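Local coordinates for protein ethyl acetate hydrolase (Pseudomonas veronii, PDB 5EFZ) that hydrolyses ethyl acetate to ethanol and acetate, as an esterase in the breakdown of short-chain methyl ketones such as 2-butanone, at residues 173-178 with 300-305; 226-231 with 333-338. One frame throughout, in Å; residues are numbered along the deposited sequence.

Contact 1. Residues 173-178 with 300-305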
loop_
_atom_site.group_PDB
_atom_site.type_symbol
_atom_site.label_atom_id
_atom_site.label_comp_id
_atom_site.label_asym_id
_atom_site.label_seq_id
_atom_site.Cartn_x
_atom_site.Cartn_y
_atom_site.Cartn_z
ATOM N N ALA A 173 -19.790 0.801 12.370
ATOM C CA ALA A 173 -18.324 0.795 12.283
ATOM C C ALA A 173 -17.905 0.936 10.846
ATOM O O ALA A 173 -17.987 -0.032 10.073
ATOM C CB ALA A 173 -17.745 -0.472 12.882
ATOM N N ILE A 174 -17.509 2.151 10.472
ATOM C CA ILE A 174 -17.136 2.444 9.087
ATOM C C ILE A 174 -15.624 2.349 8.894
ATOM O O ILE A 174 -14.868 3.008 9.617
ATOM C CB ILE A 174 -17.584 3.835 8.675
ATOM C CG1 ILE A 174 -19.095 4.050 8.968
ATOM C CG2 ILE A 174 -17.287 4.055 7.198
ATOM C CD1 ILE A 174 -19.472 5.531 9.015
ATOM N N ALA A 175 -15.198 1.512 7.943
ATOM C CA ALA A 175 -13.807 1.435 7.547
ATOM C C ALA A 175 -12.851 1.276 8.750
ATOM O O ALA A 175 -11.861 2.002 8.887
ATOM C CB ALA A 175 -13.452 2.675 6.714
ATOM N N GLY A 176 -13.115 0.287 9.590
ATOM C CA GLY A 176 -12.199 0.007 10.685
ATOM C C GLY A 176 -12.493 -1.351 11.301
ATOM O O GLY A 176 -13.547 -1.958 11.039
ATOM N N THR A 177 -11.567 -1.850 12.121
ATOM C CA THR A 177 -11.738 -3.183 12.715
ATOM C C THR A 177 -11.750 -3.135 14.236
ATOM O O THR A 177 -11.353 -2.131 14.871
ATOM C CB THR A 177 -10.610 -4.139 12.282
ATOM O OG1 THR A 177 -9.363 -3.507 12.564
ATOM C CG2 THR A 177 -10.666 -4.440 10.774
ATOM N N ALA A 178 -12.193 -4.235 14.822
ATOM C CA ALA A 178 -12.287 -4.359 16.256
ATOM C C ALA A 178 -10.961 -4.822 16.871
ATOM O O ALA A 178 -10.701 -4.553 18.031
ATOM C CB ALA A 178 -13.425 -5.339 16.627
ATOM N N MET A 300 -19.252 -1.725 8.060
ATOM C CA MET A 300 -19.253 -1.030 6.767
ATOM C C MET A 300 -17.847 -0.675 6.295
ATOM O O MET A 300 -17.436 0.477 6.344
ATOM C CB MET A 300 -20.143 0.240 6.859
ATOM C CG MET A 300 -21.601 -0.113 7.312
ATOM S SD MET A 300 -22.659 1.345 7.368
ATOM C CE MET A 300 -22.757 1.758 5.673
ATOM N N PRO A 301 -17.117 -1.679 5.798
ATOM C CA PRO A 301 -15.837 -1.340 5.162
ATOM C C PRO A 301 -16.067 -0.560 3.862
ATOM O O PRO A 301 -17.173 -0.617 3.322
ATOM C CB PRO A 301 -15.224 -2.709 4.855
ATOM C CG PRO A 301 -16.461 -3.622 4.624
ATOM C CD PRO A 301 -17.455 -3.111 5.678
ATOM N N ILE A 302 -15.035 0.124 3.373
ATOM C CA ILE A 302 -15.089 0.791 2.079
ATOM C C ILE A 302 -14.468 -0.185 1.096
ATOM O O ILE A 302 -13.421 -0.758 1.397
ATOM C CB ILE A 302 -14.359 2.145 2.122
ATOM C CG1 ILE A 302 -15.187 3.116 3.020
ATOM C CG2 ILE A 302 -14.093 2.705 0.679
ATOM C CD1 ILE A 302 -14.466 4.419 3.397
ATOM N N SER A 303 -15.139 -0.400 -0.041
ATOM C CA SER A 303 -14.778 -1.482 -0.955
ATOM C C SER A 303 -13.298 -1.502 -1.353
ATOM O O SER A 303 -12.672 -2.587 -1.400
ATOM C CB SER A 303 -15.670 -1.424 -2.224
ATOM O OG SER A 303 -15.498 -0.191 -2.920
ATOM N N HIS A 304 -12.718 -0.327 -1.623
ATOM C CA HIS A 304 -11.353 -0.266 -2.146
ATOM C C HIS A 304 -10.345 0.211 -1.079
ATOM O O HIS A 304 -9.236 0.624 -1.403
ATOM C CB HIS A 304 -11.296 0.646 -3.401
ATOM C CG HIS A 304 -11.942 0.047 -4.611
ATOM N ND1 HIS A 304 -13.299 -0.251 -4.677
ATOM C CD2 HIS A 304 -11.428 -0.364 -5.797
ATOM C CE1 HIS A 304 -13.577 -0.771 -5.847
ATOM N NE2 HIS A 304 -12.453 -0.847 -6.560
ATOM N N ASP A 305 -10.735 0.136 0.191
ATOM C CA ASP A 305 -9.808 0.420 1.309
ATOM C C ASP A 305 -8.620 -0.549 1.254
ATOM O O ASP A 305 -8.796 -1.768 1.271
ATOM C CB ASP A 305 -10.573 0.311 2.655
ATOM C CG ASP A 305 -9.806 0.888 3.843
ATOM O OD1 ASP A 305 -8.561 0.735 3.911
ATOM O OD2 ASP A 305 -10.473 1.524 4.706
#
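Strands 170-174 and 296-300 end side by side and parallel in the alpha/beta hydrolase sheet, with Ile174 paired to Met300 and their CA atoms 4.7 Å apart. In the usual parallel pattern, Met300 bonds to the residues flanking Ile174: its N donates to Ala173 O at 2.9 Å, in the carbonyl plane, and its O receives Ala175 N at 2.9 Å, with the donor lifted 45° out of the plane of the Met300 carbonyl. Ile174 and Met300 point to the same face of the sheet, where both side chains meet Leu348 of helix 342-356. Past Ala175 and Pro301 the chains part, and the second one enters a type I turn from Ile302 to Asp305, a residue assigned to the catalytic triad. Asp305 has CG anti to its backbone N (chi1 -167°), and its CB heads toward 173-178. Its carboxylate is gripped at both oxygens: OD2 bonds to ND1 of His334, the probable catalytic histidine, while OD1 takes the backbone N-H groups of Phe307 and Phe308, which should hold the acid's rotation. The methyl of Ala175 touches both Ile302 and the acid, its CB 3.9 Å from Ile302 CD1 and 3.8 Å from Asp305 OD2.

Contact 2. Residues 226-231 with 333-338. With ACT (acetate ion), chain O.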
loop_
_atom_site.group_PDB
_atom_site.type_symbol
_atom_site.label_atom_id
_atom_site.label_comp_id
_atom_site.label_asym_id
_atom_site.label_seq_id
_atom_site.Cartn_x
_atom_site.Cartn_y
_atom_site.Cartn_z
ATOM N N MET A 226 -1.333 4.604 0.292
ATOM C CA MET A 226 -2.204 3.603 0.941
ATOM C C MET A 226 -3.634 4.090 1.203
ATOM O O MET A 226 -4.503 3.282 1.464
ATOM C CB MET A 226 -1.608 3.160 2.306
ATOM C CG MET A 226 -0.295 2.368 2.166
ATOM S SD MET A 226 -0.510 0.792 1.354
ATOM C CE MET A 226 -1.650 -0.062 2.441
ATOM N N GLY A 227 -3.867 5.382 1.121
ATOM C CA GLY A 227 -5.116 5.945 1.626
ATOM C C GLY A 227 -6.244 6.009 0.620
ATOM O O GLY A 227 -7.400 6.228 0.995
ATOM N N TRP A 228 -5.914 5.834 -0.662
ATOM C CA TRP A 228 -6.949 5.940 -1.715
ATOM C C TRP A 228 -7.069 4.578 -2.367
ATOM O O TRP A 228 -7.349 3.593 -1.677
ATOM C CB TRP A 228 -6.599 7.055 -2.711
ATOM C CG TRP A 228 -6.395 8.422 -2.029
ATOM C CD1 TRP A 228 -5.199 9.007 -1.673
ATOM C CD2 TRP A 228 -7.425 9.325 -1.610
ATOM N NE1 TRP A 228 -5.431 10.244 -1.085
ATOM C CE2 TRP A 228 -6.791 10.446 -1.019
ATOM C CE3 TRP A 228 -8.832 9.304 -1.707
ATOM C CZ2 TRP A 228 -7.514 11.540 -0.511
ATOM C CZ3 TRP A 228 -9.556 10.388 -1.183
ATOM C CH2 TRP A 228 -8.885 11.509 -0.617
ATOM N N SER A 229 -6.877 4.474 -3.682
ATOM C CA SER A 229 -6.727 3.164 -4.306
ATOM C C SER A 229 -6.056 3.334 -5.662
ATOM O O SER A 229 -6.008 4.439 -6.197
ATOM C CB SER A 229 -8.085 2.439 -4.490
ATOM O OG SER A 229 -8.790 3.028 -5.572
ATOM N N PRO A 230 -5.486 2.245 -6.206
ATOM C CA PRO A 230 -4.968 2.367 -7.572
ATOM C C PRO A 230 -6.065 2.809 -8.570
ATOM O O PRO A 230 -5.793 3.571 -9.499
ATOM C CB PRO A 230 -4.470 0.952 -7.883
ATOM C CG PRO A 230 -4.031 0.435 -6.494
ATOM C CD PRO A 230 -5.085 0.982 -5.551
ATOM N N GLU A 231 -7.292 2.340 -8.373
ATOM C CA GLU A 231 -8.393 2.725 -9.261
ATOM C C GLU A 231 -8.744 4.209 -9.163
ATOM O O GLU A 231 -9.110 4.834 -10.167
ATOM C CB GLU A 231 -9.659 1.918 -8.947
ATOM C CG GLU A 231 -9.755 0.592 -9.650
ATOM C CD GLU A 231 -9.719 0.734 -11.157
ATOM O OE1 GLU A 231 -10.785 0.887 -11.805
ATOM O OE2 GLU A 231 -8.605 0.696 -11.703
ATOM N N GLY A 333 -11.518 4.534 -1.661
ATOM C CA GLY A 333 -10.775 3.785 -0.650
ATOM C C GLY A 333 -10.875 4.450 0.714
ATOM O O GLY A 333 -11.833 5.180 1.029
ATOM N N HIS A 334 -9.834 4.243 1.521
ATOM C CA HIS A 334 -9.935 4.663 2.908
ATOM C C HIS A 334 -10.283 6.142 3.087
ATOM O O HIS A 334 -11.160 6.521 3.913
ATOM C CB HIS A 334 -8.618 4.356 3.617
ATOM C CG HIS A 334 -8.723 4.511 5.099
ATOM N ND1 HIS A 334 -9.346 3.567 5.897
ATOM C CD2 HIS A 334 -8.320 5.512 5.927
ATOM C CE1 HIS A 334 -9.289 3.969 7.165
ATOM N NE2 HIS A 334 -8.675 5.146 7.210
ATOM N N LEU A 335 -9.605 7.006 2.331
ATOM C CA LEU A 335 -9.787 8.444 2.552
ATOM C C LEU A 335 -11.040 8.985 1.866
ATOM O O LEU A 335 -11.299 10.195 1.908
ATOM C CB LEU A 335 -8.548 9.226 2.101
ATOM C CG LEU A 335 -7.355 8.964 3.024
ATOM C CD1 LEU A 335 -6.086 9.659 2.505
ATOM C CD2 LEU A 335 -7.690 9.386 4.471
ATOM N N GLY A 336 -11.859 8.094 1.304
ATOM C CA GLY A 336 -13.254 8.428 1.019
ATOM C C GLY A 336 -13.951 8.874 2.305
ATOM O O GLY A 336 -14.992 9.512 2.251
ATOM N N LEU A 337 -13.361 8.592 3.471
ATOM C CA LEU A 337 -13.912 9.115 4.724
ATOM C C LEU A 337 -13.904 10.643 4.744
ATOM O O LEU A 337 -14.683 11.257 5.467
ATOM C CB LEU A 337 -13.135 8.591 5.939
ATOM C CG LEU A 337 -13.339 7.117 6.310
ATOM C CD1 LEU A 337 -12.295 6.702 7.354
ATOM C CD2 LEU A 337 -14.768 6.877 6.830
ATOM N N PHE A 338 -13.005 11.250 3.965
ATOM C CA PHE A 338 -12.863 12.698 3.927
ATOM C C PHE A 338 -14.001 13.383 3.140
ATOM O O PHE A 338 -14.032 14.611 3.014
ATOM C CB PHE A 338 -11.515 13.073 3.316
ATOM C CG PHE A 338 -10.354 12.933 4.279
ATOM C CD1 PHE A 338 -10.536 12.360 5.547
ATOM C CD2 PHE A 338 -9.090 13.394 3.925
ATOM C CE1 PHE A 338 -9.465 12.235 6.451
ATOM C CE2 PHE A 338 -8.019 13.305 4.830
ATOM C CZ PHE A 338 -8.201 12.724 6.082
HETATM C C ACT O . -8.091 7.266 10.131
HETATM O O ACT O . -7.735 6.271 9.439
HETATM O OXT ACT O . -8.388 7.056 11.356
HETATM C CH3 ACT O . -8.180 8.618 9.510
#
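Trp228 and Leu335 cross at about a right angle, the leucine CB standing on one face of the indole. CB lies 3.4 Å from the centroid of the six-membered ring and only 7° off its normal, a close CH-pi contact. From there the leucine branch CD1 reaches back over the pyrrole side, 3.7 Å from Trp228 NE1. The CB of Trp228 points away from 333-338, so it is the side-chain torsions, with CG anti to the carbonyl carbon (chi1 -56°), that swing the indole round under Leu335. Beside this CH-pi contact the backbones are joined by a short hydrogen bond from Leu335 N to Gly227 O, 2.7 Å, the donor sitting almost straight off the end of the carbonyl. Two glycines permit the approach: a CB on Gly227 would run into Leu335 CD1, and one on Gly333, whose phi is positive, would strike Trp228 O. An alanine in place of Trp228 would remove the face on which Leu335 rests and would probably loosen the short turn that carries His334. That histidine, the probable catalytic base, has CG anti to its backbone N (chi1 -169°), with Leu337 CD1 over one ring face. Its ND1 bonds to Asp305, and its NE2 donates to an acetate oxygen at 2.7 Å. The acetate, probably from the crystallisation liquor, also bonds to Ser151 OG and to Tyr68 N and Met152 N, consistent with an oxyanion hole. Outside the pair, Met254 of helix 246-258 touches both Trp228 and Leu335, Phe249 meets the indole edge-to-face and Phe232 of helix 230-234 stacks on it, so the link joining helices 213-227 and 230-234 is packed against the loop between strand 324-325 and helix 342-356.

In the fold
From the N terminus, the chain leaves strand 170-174 through 173-178, passes through a largely helical region that holds 226-231, returns to the sheet along strand 296-300 and continues through 300-305 to 333-338. Contact 1 closes the first loop, of 121 intervening residues, by pairing neighbouring strands; contact 2 starts inside that loop and closes only beyond it, so the two cross. Contact 1 thus joins the ends of two central strands and the loops that leave them, whereas contact 2 ties the helical excursion to the loop before helix 342-356. Their centres lie 11 Å apart and they meet at Asp305 OD2 and His334 ND1, 2.6 Å apart in a probable hydrogen bond, so both converge on the probable active site.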